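Long-range contacts in activator of 2-hydroxyisocaproyl-CoA dehydratase (Clostridium difficile, PDB 4EHU), which transfers one electron to (R)-2-hydroxyisocaproyl-CoA dehydratase, coupled to ATP hydrolysis, and thereby activates it for leucine fermentation: residues A[56-64]-A[248-259]; A[23-31]-A[42-50]. All coordinates share one frame; numbering follows the deposited sequence.

Contact 1: A[56-64]-A[248-259]; sequences DIKKVVVTG and AALYAFDEAKES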
ATOM      1  N   ASP A  56     -11.979  12.476 -40.400  1.00 55.98           N
ATOM      2  CA  ASP A  56     -12.639  13.737 -40.067  1.00 57.75           C
ATOM      3  C   ASP A  56     -11.964  14.490 -38.915  1.00 42.96           C
ATOM      4  O   ASP A  56     -12.267  15.655 -38.674  1.00 40.92           O
ATOM      5  CB  ASP A  56     -14.104  13.489 -39.709  1.00 69.38           C
ATOM      6  CG  ASP A  56     -14.887  12.895 -40.853  1.00 78.82           C
ATOM      7  OD1 ASP A  56     -15.241  13.647 -41.785  1.00 84.95           O
ATOM      8  OD2 ASP A  56     -15.151  11.678 -40.817  1.00 70.74           O
ATOM      9  N   ILE A  57     -11.073  13.826 -38.195  1.00 38.46           N
ATOM     10  CA  ILE A  57     -10.398  14.452 -37.048  1.00 34.22           C
ATOM     11  C   ILE A  57      -9.078  15.071 -37.519  1.00 36.45           C
ATOM     12  O   ILE A  57      -8.184  14.365 -37.983  1.00 42.51           O
ATOM     13  CB  ILE A  57     -10.123  13.433 -35.926  1.00 42.75           C
ATOM     14  CG1 ILE A  57     -11.348  12.540 -35.705  1.00 40.82           C
ATOM     15  CG2 ILE A  57      -9.745  14.154 -34.617  1.00 40.13           C
ATOM     16  CD1 ILE A  57     -12.608  13.314 -35.312  1.00 45.25           C
ATOM     17  N   LYS A  58      -8.966  16.393 -37.412  1.00 33.97           N
ATOM     18  CA  LYS A  58      -7.812  17.115 -37.948  1.00 37.29           C
ATOM     19  C   LYS A  58      -6.528  16.871 -37.148  1.00 32.97           C
ATOM     20  O   LYS A  58      -5.469  16.686 -37.746  1.00 37.46           O
ATOM     21  CB  LYS A  58      -8.109  18.614 -38.034  1.00 36.62           C
ATOM     22  CG  LYS A  58      -6.943  19.459 -38.511  1.00 51.72           C
ATOM     23  CD  LYS A  58      -7.225  20.071 -39.876  1.00 73.10           C
ATOM     24  CE  LYS A  58      -6.036  20.864 -40.406  1.00 81.38           C
ATOM     25  NZ  LYS A  58      -5.776  22.112 -39.629  1.00 76.68           N
ATOM     26  N   LYS A  59      -6.629  16.892 -35.808  1.00 29.44           N
ATOM     27  CA  LYS A  59      -5.515  16.564 -34.917  1.00 29.77           C
ATOM     28  C   LYS A  59      -5.998  15.720 -33.739  1.00 28.77           C
ATOM     29  O   LYS A  59      -7.123  15.895 -33.246  1.00 31.04           O
ATOM     30  CB  LYS A  59      -4.850  17.824 -34.352  1.00 29.64           C
ATOM     31  CG  LYS A  59      -4.234  18.746 -35.403  1.00 36.13           C
ATOM     32  CD  LYS A  59      -2.960  18.182 -35.999  1.00 37.04           C
ATOM     33  CE  LYS A  59      -2.290  19.216 -36.900  1.00 46.70           C
ATOM     34  NZ  LYS A  59      -1.035  18.727 -37.545  1.00 46.95           N
ATOM     35  N   VAL A  60      -5.134  14.814 -33.307  1.00 26.97           N
ATOM     36  CA  VAL A  60      -5.377  13.964 -32.156  1.00 29.91           C
ATOM     37  C   VAL A  60      -4.228  14.124 -31.179  1.00 32.91           C
ATOM     38  O   VAL A  60      -3.070  14.052 -31.573  1.00 31.00           O
ATOM     39  CB  VAL A  60      -5.445  12.477 -32.565  1.00 39.53           C
ATOM     40  CG1 VAL A  60      -5.661  11.593 -31.333  1.00 50.99           C
ATOM     41  CG2 VAL A  60      -6.543  12.257 -33.598  1.00 41.84           C
ATOM     42  N   VAL A  61      -4.540  14.344 -29.906  1.00 26.92           N
ATOM     43  CA  VAL A  61      -3.509  14.348 -28.866  1.00 25.30           C
ATOM     44  C   VAL A  61      -3.833  13.280 -27.836  1.00 25.27           C
ATOM     45  O   VAL A  61      -4.988  13.112 -27.449  1.00 24.93           O
ATOM     46  CB  VAL A  61      -3.393  15.721 -28.168  1.00 24.77           C
ATOM     47  CG1 VAL A  61      -2.549  15.618 -26.886  1.00 29.44           C
ATOM     48  CG2 VAL A  61      -2.818  16.767 -29.131  1.00 26.29           C
ATOM     49  N   VAL A  62      -2.807  12.558 -27.392  1.00 25.49           N
ATOM     50  CA  VAL A  62      -2.985  11.551 -26.355  1.00 25.53           C
ATOM     51  C   VAL A  62      -2.181  11.921 -25.118  1.00 24.92           C
ATOM     52  O   VAL A  62      -1.085  12.474 -25.206  1.00 27.20           O
ATOM     53  CB  VAL A  62      -2.578  10.150 -26.862  1.00 26.18           C
ATOM     54  CG1 VAL A  62      -1.088  10.104 -27.168  1.00 29.72           C
ATOM     55  CG2 VAL A  62      -2.948   9.084 -25.846  1.00 33.40           C
ATOM     56  N   THR A  63      -2.751  11.610 -23.966  1.00 26.10           N
ATOM     57  CA  THR A  63      -2.128  11.919 -22.687  1.00 26.03           C
ATOM     58  C   THR A  63      -2.325  10.733 -21.756  1.00 25.52           C
ATOM     59  O   THR A  63      -2.934   9.739 -22.136  1.00 23.22           O
ATOM     60  CB  THR A  63      -2.732  13.209 -22.088  1.00 22.19           C
ATOM     61  OG1 THR A  63      -1.962  13.649 -20.957  1.00 21.22           O
ATOM     62  CG2 THR A  63      -4.172  13.001 -21.670  1.00 24.87           C
ATOM     63  N   GLY A  64      -1.782  10.835 -20.552  1.00 22.39           N
ATOM     64  CA  GLY A  64      -1.951   9.805 -19.537  1.00 25.78           C
ATOM     65  C   GLY A  64      -0.771   8.852 -19.474  1.00 25.29           C
ATOM     66  O   GLY A  64       0.155   8.929 -20.272  1.00 27.13           O
ATOM     67  N   ALA A 248      -6.288  17.526 -23.692  1.00 19.41           N
ATOM     68  CA  ALA A 248      -5.651  16.970 -24.893  1.00 22.52           C
ATOM     69  C   ALA A 248      -6.349  17.468 -26.174  1.00 25.38           C
ATOM     70  O   ALA A 248      -5.692  17.840 -27.157  1.00 22.01           O
ATOM     71  CB  ALA A 248      -5.644  15.432 -24.841  1.00 21.75           C
ATOM     72  N   ALA A 249      -7.680  17.491 -26.169  1.00 22.60           N
ATOM     73  CA  ALA A 249      -8.431  17.924 -27.357  1.00 23.96           C
ATOM     74  C   ALA A 249      -8.151  19.401 -27.654  1.00 26.78           C
ATOM     75  O   ALA A 249      -8.124  19.819 -28.800  1.00 25.43           O
ATOM     76  CB  ALA A 249      -9.938  17.678 -27.167  1.00 22.24           C
ATOM     77  N   LEU A 250      -7.920  20.184 -26.609  1.00 22.61           N
ATOM     78  CA  LEU A 250      -7.638  21.604 -26.760  1.00 24.30           C
ATOM     79  C   LEU A 250      -6.219  21.815 -27.288  1.00 26.71           C
ATOM     80  O   LEU A 250      -5.990  22.692 -28.130  1.00 26.21           O
ATOM     81  CB  LEU A 250      -7.820  22.325 -25.422  1.00 22.88           C
ATOM     82  CG  LEU A 250      -9.277  22.555 -25.040  1.00 19.70           C
ATOM     83  CD1 LEU A 250      -9.397  22.794 -23.520  1.00 20.90           C
ATOM     84  CD2 LEU A 250      -9.835  23.731 -25.824  1.00 23.58           C
ATOM     85  N   TYR A 251      -5.262  21.024 -26.812  1.00 22.46           N
ATOM     86  CA  TYR A 251      -3.919  21.090 -27.380  1.00 23.29           C
ATOM     87  C   TYR A 251      -3.968  20.628 -28.824  1.00 24.58           C
ATOM     88  O   TYR A 251      -3.197  21.095 -29.645  1.00 26.17           O
ATOM     89  CB  TYR A 251      -2.910  20.249 -26.609  1.00 24.05           C
ATOM     90  CG  TYR A 251      -2.442  20.931 -25.360  1.00 24.48           C
ATOM     91  CD1 TYR A 251      -1.811  22.164 -25.419  1.00 25.66           C
ATOM     92  CD2 TYR A 251      -2.649  20.356 -24.113  1.00 25.28           C
ATOM     93  CE1 TYR A 251      -1.412  22.809 -24.287  1.00 26.37           C
ATOM     94  CE2 TYR A 251      -2.230  20.976 -22.984  1.00 24.95           C
ATOM     95  CZ  TYR A 251      -1.618  22.209 -23.063  1.00 28.96           C
ATOM     96  OH  TYR A 251      -1.207  22.839 -21.908  1.00 27.86           O
ATOM     97  N   ALA A 252      -4.874  19.708 -29.130  1.00 23.55           N
ATOM     98  CA  ALA A 252      -5.014  19.226 -30.507  1.00 28.09           C
ATOM     99  C   ALA A 252      -5.539  20.349 -31.393  1.00 22.87           C
ATOM    100  O   ALA A 252      -5.113  20.502 -32.543  1.00 26.77           O
ATOM    101  CB  ALA A 252      -5.947  18.020 -30.545  1.00 26.63           C
ATOM    102  N   PHE A 253      -6.486  21.116 -30.864  1.00 25.64           N
ATOM    103  CA  PHE A 253      -6.996  22.293 -31.535  1.00 27.20           C
ATOM    104  C   PHE A 253      -5.871  23.300 -31.754  1.00 26.23           C
ATOM    105  O   PHE A 253      -5.771  23.868 -32.843  1.00 29.14           O
ATOM    106  CB  PHE A 253      -8.140  22.912 -30.721  1.00 26.07           C
ATOM    107  CG  PHE A 253      -8.626  24.240 -31.253  1.00 29.41           C
ATOM    108  CD1 PHE A 253      -9.458  24.302 -32.368  1.00 31.34           C
ATOM    109  CD2 PHE A 253      -8.269  25.419 -30.622  1.00 35.61           C
ATOM    110  CE1 PHE A 253      -9.914  25.511 -32.842  1.00 34.80           C
ATOM    111  CE2 PHE A 253      -8.721  26.638 -31.094  1.00 37.37           C
ATOM    112  CZ  PHE A 253      -9.551  26.684 -32.204  1.00 36.18           C
ATOM    113  N   ASP A 254      -5.009  23.506 -30.755  1.00 28.68           N
ATOM    114  CA  ASP A 254      -3.882  24.424 -30.925  1.00 30.30           C
ATOM    115  C   ASP A 254      -3.047  23.989 -32.111  1.00 31.80           C
ATOM    116  O   ASP A 254      -2.615  24.817 -32.904  1.00 32.62           O
ATOM    117  CB  ASP A 254      -2.951  24.438 -29.718  1.00 31.50           C
ATOM    118  CG  ASP A 254      -3.562  25.101 -28.503  1.00 39.96           C
ATOM    119  OD1 ASP A 254      -4.623  25.748 -28.620  1.00 29.77           O
ATOM    120  OD2 ASP A 254      -2.951  24.980 -27.425  1.00 39.45           O
ATOM    121  N   GLU A 255      -2.768  22.689 -32.184  1.00 29.14           N
ATOM    122  CA  GLU A 255      -1.975  22.133 -33.281  1.00 28.84           C
ATOM    123  C   GLU A 255      -2.641  22.398 -34.616  1.00 33.16           C
ATOM    124  O   GLU A 255      -1.980  22.757 -35.586  1.00 34.11           O
ATOM    125  CB  GLU A 255      -1.793  20.628 -33.092  1.00 30.26           C
ATOM    126  CG  GLU A 255      -0.893  20.264 -31.945  1.00 32.93           C
ATOM    127  CD  GLU A 255       0.531  20.719 -32.173  1.00 48.81           C
ATOM    128  OE1 GLU A 255       1.053  20.547 -33.298  1.00 40.31           O
ATOM    129  OE2 GLU A 255       1.120  21.266 -31.227  1.00 36.23           O
ATOM    130  N   ALA A 256      -3.950  22.205 -34.675  1.00 32.43           N
ATOM    131  CA  ALA A 256      -4.696  22.417 -35.907  1.00 35.59           C
ATOM    132  C   ALA A 256      -4.620  23.885 -36.342  1.00 37.44           C
ATOM    133  O   ALA A 256      -4.401  24.186 -37.516  1.00 36.37           O
ATOM    134  CB  ALA A 256      -6.138  21.978 -35.715  1.00 31.05           C
ATOM    135  N   LYS A 257      -4.755  24.799 -35.388  1.00 33.67           N
ATOM    136  CA  LYS A 257      -4.696  26.225 -35.690  1.00 32.66           C
ATOM    137  C   LYS A 257      -3.293  26.637 -36.104  1.00 37.74           C
ATOM    138  O   LYS A 257      -3.128  27.516 -36.949  1.00 40.85           O
ATOM    139  CB  LYS A 257      -5.136  27.053 -34.480  1.00 32.85           C
ATOM    140  CG  LYS A 257      -6.575  26.810 -34.075  1.00 37.96           C
ATOM    141  CD  LYS A 257      -7.548  27.187 -35.194  1.00 59.10           C
ATOM    142  CE  LYS A 257      -7.698  28.696 -35.347  1.00 65.86           C
ATOM    143  NZ  LYS A 257      -8.850  29.051 -36.234  1.00 64.82           N
ATOM    144  N   GLU A 258      -2.280  26.011 -35.517  1.00 36.44           N
ATOM    145  CA  GLU A 258      -0.907  26.297 -35.914  1.00 37.08           C
ATOM    146  C   GLU A 258      -0.691  25.912 -37.377  1.00 51.94           C
ATOM    147  O   GLU A 258      -0.086  26.662 -38.147  1.00 50.20           O
ATOM    148  CB  GLU A 258       0.071  25.530 -35.043  1.00 40.30           C
ATOM    149  CG  GLU A 258       1.521  25.878 -35.302  1.00 62.82           C
ATOM    150  CD  GLU A 258       2.452  25.190 -34.336  1.00 77.09           C
ATOM    151  OE1 GLU A 258       2.004  24.866 -33.216  1.00 82.95           O
ATOM    152  OE2 GLU A 258       3.625  24.964 -34.696  1.00 82.85           O
ATOM    153  N   SER A 259      -1.180  24.734 -37.753  1.00 36.91           N
ATOM    154  CA  SER A 259      -1.107  24.280 -39.153  1.00 38.26           C
ATOM    155  C   SER A 259      -1.839  25.187 -40.148  1.00 41.27           C
ATOM    156  O   SER A 259      -1.378  25.391 -41.281  1.00 38.09           O
ATOM    157  CB  SER A 259      -1.677  22.870 -39.270  1.00 41.79           C
ATOM    158  OG  SER A 259      -0.848  21.941 -38.603  1.00 55.70           O
TER
HETATM  159  O   HOH W   1       0.555  18.244 -34.980  1.00 38.69           O
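Tyr251 meets Val61 CG2 with its backbone C and, of its side chain, with CB at 4.3 Å; its ring leads away from the strand to a cation-pi contact with Arg85 of helix 79-90. The ring of Phe253, on the side of the helix turned from the strand, carries Lys257 CG 3.5 Å above one face, displaced from the ring centre to its border. What remains at the interface is small: Ala248, Ala252 and Ala256 follow one another along the helix and let strand 59-63 come close, the two axes approaching to 6.8 Å at 142°. Val61 bridges Ala248 and Ala252. Its CG1 lies 3.7 Å from Ala248 CB, while CG2 rests over the backbone of Ala252. Ala256 CB packs against the CG atoms of Lys58 and Lys59. Lys59 lays its CB 3.2 Å from Ala252 O, and a bend at chi2 (-73°) sends the rest of the chain across Glu255 at about a right angle. The ammonium thus ends beside the 255-259 turn, where NZ gives a weak, long hydrogen bond of 3.4 Å to Ser259 OG. Lys59 NZ also donates to a water at 3.1 Å, which in turn donates to Glu255 OE1. Thr63, at the far end, brings its methyl toward Ala248 and commits OG1 to Ile77 O. Helix 243-261, the last helix of the chain, thereby packs on the sheet of the N-terminal half of this actin-like ATPase. Apolar packing at the buried end gives way to a water-mediated pairing of opposite charges at the outer end, likely weaker than direct contact.

Contact 2: A[23-31]-A[42-50]; sequences DIVASETIS and VLEKLYGKT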
ATOM      1  N   ASP A  23     -16.698  23.428 -28.481  1.00 34.26           N
ATOM      2  CA  ASP A  23     -17.854  22.621 -28.113  1.00 36.59           C
ATOM      3  C   ASP A  23     -17.558  21.124 -28.059  1.00 36.08           C
ATOM      4  O   ASP A  23     -17.189  20.518 -29.059  1.00 35.47           O
ATOM      5  CB  ASP A  23     -19.007  22.886 -29.093  1.00 47.11           C
ATOM      6  CG  ASP A  23     -19.594  24.283 -28.943  1.00 57.53           C
ATOM      7  OD1 ASP A  23     -19.840  24.721 -27.793  1.00 58.44           O
ATOM      8  OD2 ASP A  23     -19.805  24.947 -29.977  1.00 66.10           O
ATOM      9  N   ILE A  24     -17.730  20.533 -26.880  1.00 34.10           N
ATOM     10  CA  ILE A  24     -17.617  19.090 -26.727  1.00 32.05           C
ATOM     11  C   ILE A  24     -18.801  18.430 -27.413  1.00 36.97           C
ATOM     12  O   ILE A  24     -19.935  18.579 -26.963  1.00 40.05           O
ATOM     13  CB  ILE A  24     -17.627  18.676 -25.243  1.00 30.73           C
ATOM     14  CG1 ILE A  24     -16.463  19.327 -24.490  1.00 38.50           C
ATOM     15  CG2 ILE A  24     -17.550  17.162 -25.114  1.00 33.00           C
ATOM     16  CD1 ILE A  24     -16.428  18.991 -23.004  1.00 33.08           C
ATOM     17  N   VAL A  25     -18.552  17.714 -28.507  1.00 38.98           N
ATOM     18  CA  VAL A  25     -19.633  17.055 -29.237  1.00 38.78           C
ATOM     19  C   VAL A  25     -19.716  15.571 -28.883  1.00 42.40           C
ATOM     20  O   VAL A  25     -20.680  14.894 -29.240  1.00 44.35           O
ATOM     21  CB  VAL A  25     -19.514  17.246 -30.777  1.00 40.80           C
ATOM     22  CG1 VAL A  25     -19.652  18.723 -31.140  1.00 40.64           C
ATOM     23  CG2 VAL A  25     -18.201  16.671 -31.319  1.00 37.66           C
ATOM     24  N   ALA A  26     -18.718  15.070 -28.160  1.00 43.03           N
ATOM     25  CA  ALA A  26     -18.716  13.672 -27.749  1.00 35.71           C
ATOM     26  C   ALA A  26     -17.679  13.427 -26.665  1.00 43.37           C
ATOM     27  O   ALA A  26     -16.624  14.066 -26.620  1.00 34.43           O
ATOM     28  CB  ALA A  26     -18.454  12.755 -28.945  1.00 38.78           C
ATOM     29  N   SER A  27     -17.997  12.500 -25.772  1.00 45.82           N
ATOM     30  CA  SER A  27     -17.056  12.078 -24.756  1.00 37.81           C
ATOM     31  C   SER A  27     -17.373  10.644 -24.392  1.00 46.64           C
ATOM     32  O   SER A  27     -18.478  10.165 -24.623  1.00 43.42           O
ATOM     33  CB  SER A  27     -17.161  12.969 -23.533  1.00 30.15           C
ATOM     34  OG  SER A  27     -18.429  12.809 -22.913  1.00 43.96           O
ATOM     35  N   GLU A  28     -16.404   9.943 -23.835  1.00 34.48           N
ATOM     36  CA  GLU A  28     -16.614   8.546 -23.528  1.00 43.59           C
ATOM     37  C   GLU A  28     -15.565   8.096 -22.544  1.00 31.56           C
ATOM     38  O   GLU A  28     -14.391   8.453 -22.662  1.00 27.80           O
ATOM     39  CB  GLU A  28     -16.550   7.702 -24.804  1.00 55.08           C
ATOM     40  CG  GLU A  28     -16.841   6.224 -24.593  1.00 78.49           C
ATOM     41  CD  GLU A  28     -18.253   5.968 -24.098  1.00 91.56           C
ATOM     42  OE1 GLU A  28     -19.142   6.803 -24.368  1.00 88.97           O
ATOM     43  OE2 GLU A  28     -18.472   4.933 -23.432  1.00 93.79           O
ATOM     44  N   THR A  29     -15.995   7.318 -21.560  1.00 31.76           N
ATOM     45  CA  THR A  29     -15.074   6.716 -20.621  1.00 31.75           C
ATOM     46  C   THR A  29     -15.293   5.216 -20.664  1.00 30.22           C
ATOM     47  O   THR A  29     -16.431   4.750 -20.626  1.00 35.27           O
ATOM     48  CB  THR A  29     -15.325   7.240 -19.194  1.00 30.34           C
ATOM     49  OG1 THR A  29     -15.180   8.667 -19.184  1.00 31.70           O
ATOM     50  CG2 THR A  29     -14.352   6.623 -18.191  1.00 30.15           C
ATOM     51  N   ILE A  30     -14.206   4.466 -20.774  1.00 28.48           N
ATOM     52  CA  ILE A  30     -14.256   3.017 -20.638  1.00 36.51           C
ATOM     53  C   ILE A  30     -13.336   2.634 -19.491  1.00 38.39           C
ATOM     54  O   ILE A  30     -12.192   3.078 -19.446  1.00 32.51           O
ATOM     55  CB  ILE A  30     -13.793   2.312 -21.927  1.00 42.30           C
ATOM     56  CG1 ILE A  30     -14.625   2.784 -23.122  1.00 53.25           C
ATOM     57  CG2 ILE A  30     -13.884   0.808 -21.763  1.00 46.82           C
ATOM     58  CD1 ILE A  30     -16.032   2.245 -23.139  1.00 70.99           C
ATOM     59  N   SER A  31     -13.823   1.815 -18.564  1.00 31.42           N
ATOM     60  CA  SER A  31     -13.082   1.503 -17.342  1.00 40.48           C
ATOM     61  C   SER A  31     -12.038   0.418 -17.560  1.00 43.22           C
ATOM     62  O   SER A  31     -11.855  -0.456 -16.711  1.00 42.57           O
ATOM     63  CB  SER A  31     -14.035   1.074 -16.228  1.00 37.61           C
ATOM     64  OG  SER A  31     -14.964   2.097 -15.934  1.00 52.45           O
ATOM     65  N   VAL A  42     -12.946   3.185 -26.662  1.00 33.69           N
ATOM     66  CA  VAL A  42     -13.283   4.594 -26.528  1.00 43.61           C
ATOM     67  C   VAL A  42     -13.504   5.187 -27.918  1.00 43.14           C
ATOM     68  O   VAL A  42     -14.492   5.871 -28.172  1.00 39.68           O
ATOM     69  CB  VAL A  42     -12.157   5.359 -25.796  1.00 37.85           C
ATOM     70  CG1 VAL A  42     -12.330   6.853 -25.935  1.00 35.54           C
ATOM     71  CG2 VAL A  42     -12.115   4.962 -24.330  1.00 35.14           C
ATOM     72  N   LEU A  43     -12.582   4.897 -28.821  1.00 40.77           N
ATOM     73  CA  LEU A  43     -12.651   5.407 -30.181  1.00 48.13           C
ATOM     74  C   LEU A  43     -13.915   4.950 -30.894  1.00 56.16           C
ATOM     75  O   LEU A  43     -14.588   5.749 -31.543  1.00 51.59           O
ATOM     76  CB  LEU A  43     -11.427   4.946 -30.965  1.00 36.92           C
ATOM     77  CG  LEU A  43     -10.124   5.651 -30.594  1.00 45.84           C
ATOM     78  CD1 LEU A  43      -8.944   4.976 -31.276  1.00 53.05           C
ATOM     79  CD2 LEU A  43     -10.213   7.114 -30.983  1.00 39.39           C
ATOM     80  N   GLU A  44     -14.232   3.665 -30.783  1.00 54.45           N
ATOM     81  CA  GLU A  44     -15.438   3.123 -31.397  1.00 64.65           C
ATOM     82  C   GLU A  44     -16.663   3.913 -30.966  1.00 58.17           C
ATOM     83  O   GLU A  44     -17.537   4.203 -31.775  1.00 54.32           O
ATOM     84  CB  GLU A  44     -15.632   1.659 -31.009  1.00 77.68           C
ATOM     85  CG  GLU A  44     -14.593   0.723 -31.577  1.00 86.63           C
ATOM     86  CD  GLU A  44     -14.688  -0.666 -30.981  1.00 90.56           C
ATOM     87  OE1 GLU A  44     -15.750  -1.002 -30.415  1.00 91.51           O
ATOM     88  OE2 GLU A  44     -13.697  -1.419 -31.070  1.00 90.30           O
ATOM     89  N   LYS A  45     -16.731   4.260 -29.685  1.00 53.49           N
ATOM     90  CA  LYS A  45     -17.912   4.926 -29.153  1.00 60.56           C
ATOM     91  C   LYS A  45     -17.986   6.394 -29.553  1.00 54.62           C
ATOM     92  O   LYS A  45     -19.065   6.899 -29.843  1.00 45.00           O
ATOM     93  CB  LYS A  45     -17.972   4.780 -27.637  1.00 66.94           C
ATOM     94  CG  LYS A  45     -18.209   3.351 -27.196  1.00 80.40           C
ATOM     95  CD  LYS A  45     -19.037   3.286 -25.929  1.00 87.18           C
ATOM     96  CE  LYS A  45     -19.467   1.863 -25.626  1.00 97.07           C
ATOM     97  NZ  LYS A  45     -20.252   1.274 -26.746  1.00107.56           N
ATOM     98  N   LEU A  46     -16.851   7.082 -29.568  1.00 43.01           N
ATOM     99  CA  LEU A  46     -16.826   8.459 -30.044  1.00 44.00           C
ATOM    100  C   LEU A  46     -17.284   8.535 -31.492  1.00 56.95           C
ATOM    101  O   LEU A  46     -18.073   9.406 -31.848  1.00 51.48           O
ATOM    102  CB  LEU A  46     -15.426   9.050 -29.917  1.00 37.11           C
ATOM    103  CG  LEU A  46     -14.956   9.116 -28.464  1.00 36.14           C
ATOM    104  CD1 LEU A  46     -13.494   9.510 -28.418  1.00 36.81           C
ATOM    105  CD2 LEU A  46     -15.811  10.081 -27.656  1.00 32.02           C
ATOM    106  N   TYR A  47     -16.778   7.622 -32.318  1.00 42.51           N
ATOM    107  CA  TYR A  47     -17.109   7.578 -33.737  1.00 47.45           C
ATOM    108  C   TYR A  47     -18.564   7.188 -33.955  1.00 56.59           C
ATOM    109  O   TYR A  47     -19.230   7.723 -34.842  1.00 56.50           O
ATOM    110  CB  TYR A  47     -16.195   6.589 -34.464  1.00 53.48           C
ATOM    111  CG  TYR A  47     -14.760   7.056 -34.588  1.00 53.80           C
ATOM    112  CD1 TYR A  47     -14.459   8.391 -34.837  1.00 47.93           C
ATOM    113  CD2 TYR A  47     -13.708   6.163 -34.453  1.00 55.02           C
ATOM    114  CE1 TYR A  47     -13.146   8.818 -34.953  1.00 46.85           C
ATOM    115  CE2 TYR A  47     -12.394   6.582 -34.564  1.00 55.13           C
ATOM    116  CZ  TYR A  47     -12.117   7.909 -34.813  1.00 50.54           C
ATOM    117  OH  TYR A  47     -10.805   8.317 -34.926  1.00 52.79           O
ATOM    118  N   GLY A  48     -19.051   6.251 -33.153  1.00 60.74           N
ATOM    119  CA  GLY A  48     -20.429   5.810 -33.251  1.00 64.57           C
ATOM    120  C   GLY A  48     -21.394   6.928 -32.908  1.00 72.29           C
ATOM    121  O   GLY A  48     -22.387   7.146 -33.605  1.00 77.22           O
ATOM    122  N   LYS A  49     -21.095   7.644 -31.833  1.00 78.02           N
ATOM    123  CA  LYS A  49     -21.945   8.735 -31.374  1.00 78.55           C
ATOM    124  C   LYS A  49     -22.027   9.842 -32.410  1.00 69.90           C
ATOM    125  O   LYS A  49     -23.106  10.353 -32.705  1.00 62.08           O
ATOM    126  CB  LYS A  49     -21.398   9.336 -30.078  1.00 76.00           C
ATOM    127  CG  LYS A  49     -21.409   8.416 -28.875  1.00 78.62           C
ATOM    128  CD  LYS A  49     -21.010   9.190 -27.631  1.00 79.70           C
ATOM    129  CE  LYS A  49     -20.665   8.274 -26.470  1.00 81.52           C
ATOM    130  NZ  LYS A  49     -20.875   8.966 -25.172  1.00 71.12           N
ATOM    131  N   THR A  50     -20.873  10.220 -32.950  1.00 65.57           N
ATOM    132  CA  THR A  50     -20.771  11.403 -33.795  1.00 70.13           C
ATOM    133  C   THR A  50     -21.001  11.093 -35.270  1.00 73.48           C
ATOM    134  O   THR A  50     -21.289  11.991 -36.059  1.00 67.16           O
ATOM    135  CB  THR A  50     -19.385  12.046 -33.669  1.00 56.47           C
ATOM    136  OG1 THR A  50     -18.396  11.140 -34.166  1.00 51.11           O
ATOM    137  CG2 THR A  50     -19.076  12.393 -32.211  1.00 50.38           C
TER
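Val25 and Ala26 form a classic beta bulge opposite Ile17 in strand 23-30, the outermost strand on this side of the sheet, and both touch Thr50 at the end of helix 38-50. Ala26 CB presses on Thr50 CG2 at 3.3 Å, a close approach for two methyl groups, and has Leu46 CD2 at 4.0 Å. The same Leu46 methyl lies against the backbone of Ser27. Thr50 OG1 turns back along its helix to donate to Leu46 O at 2.9 Å, from the opposite face of that carbonyl to Thr50 N; OG1 is also bonded to Leu52 N. Helix 38-50 is the connection of a beta-alpha-beta crossover: it runs at 151° to strand 23-30 and leads into strand 57-63, parallel to the first, after crossing two intervening strands. This belongs to the strand order 3-2-1-4-5 of the actin fold, and Leu46 on Met4 and Val42 on Leu6 mark the passage over the central strand 2-8. Toward solvent the contact becomes polar. The extended chain of Lys49 carries NZ to Ser27 O at 2.7 Å, almost straight in line with the carbonyl (177°), and to Glu28 OE1 at 2.9 Å, a weak hydrogen bond within a salt bridge. Glu28 arrives with CG anti to its backbone N (chi1 -177°), and the turn at chi2 lays its carboxylate over the Lys45 methylenes, OE2 being 3.0 Å from Lys45 CD. Lys45 NZ itself stays 5.2 Å from Glu28 OE2, too far for a direct salt bridge. Beyond this pair Ile30 and Val42 lie alongside each other, their side chains running antiparallel, with Ile30 CG1 3.5 Å from Val42 CG2.

Contacts 1 and 2 place helices on opposite faces of one five-stranded sheet, their centres about 16 Å apart. Helix 38-50 of contact 2 leads directly to strand 57-63 of contact 1, and the two contacts touch where Ile57 CG1 meets Tyr47 CE1 at 4.2 Å. Each has an end near the nucleotide. In contact 1 the side chain of Thr63 is about 8 Å from both the bound ADPNP and the magnesium ion. In contact 2 the side chain of Val42 is about 3 Å from that of the ATP-binding Ser13, and the side chain of Ile30 is about 10 Å from the nucleotide. Both therefore build the sheet-and-helix scaffold beside the ATP site.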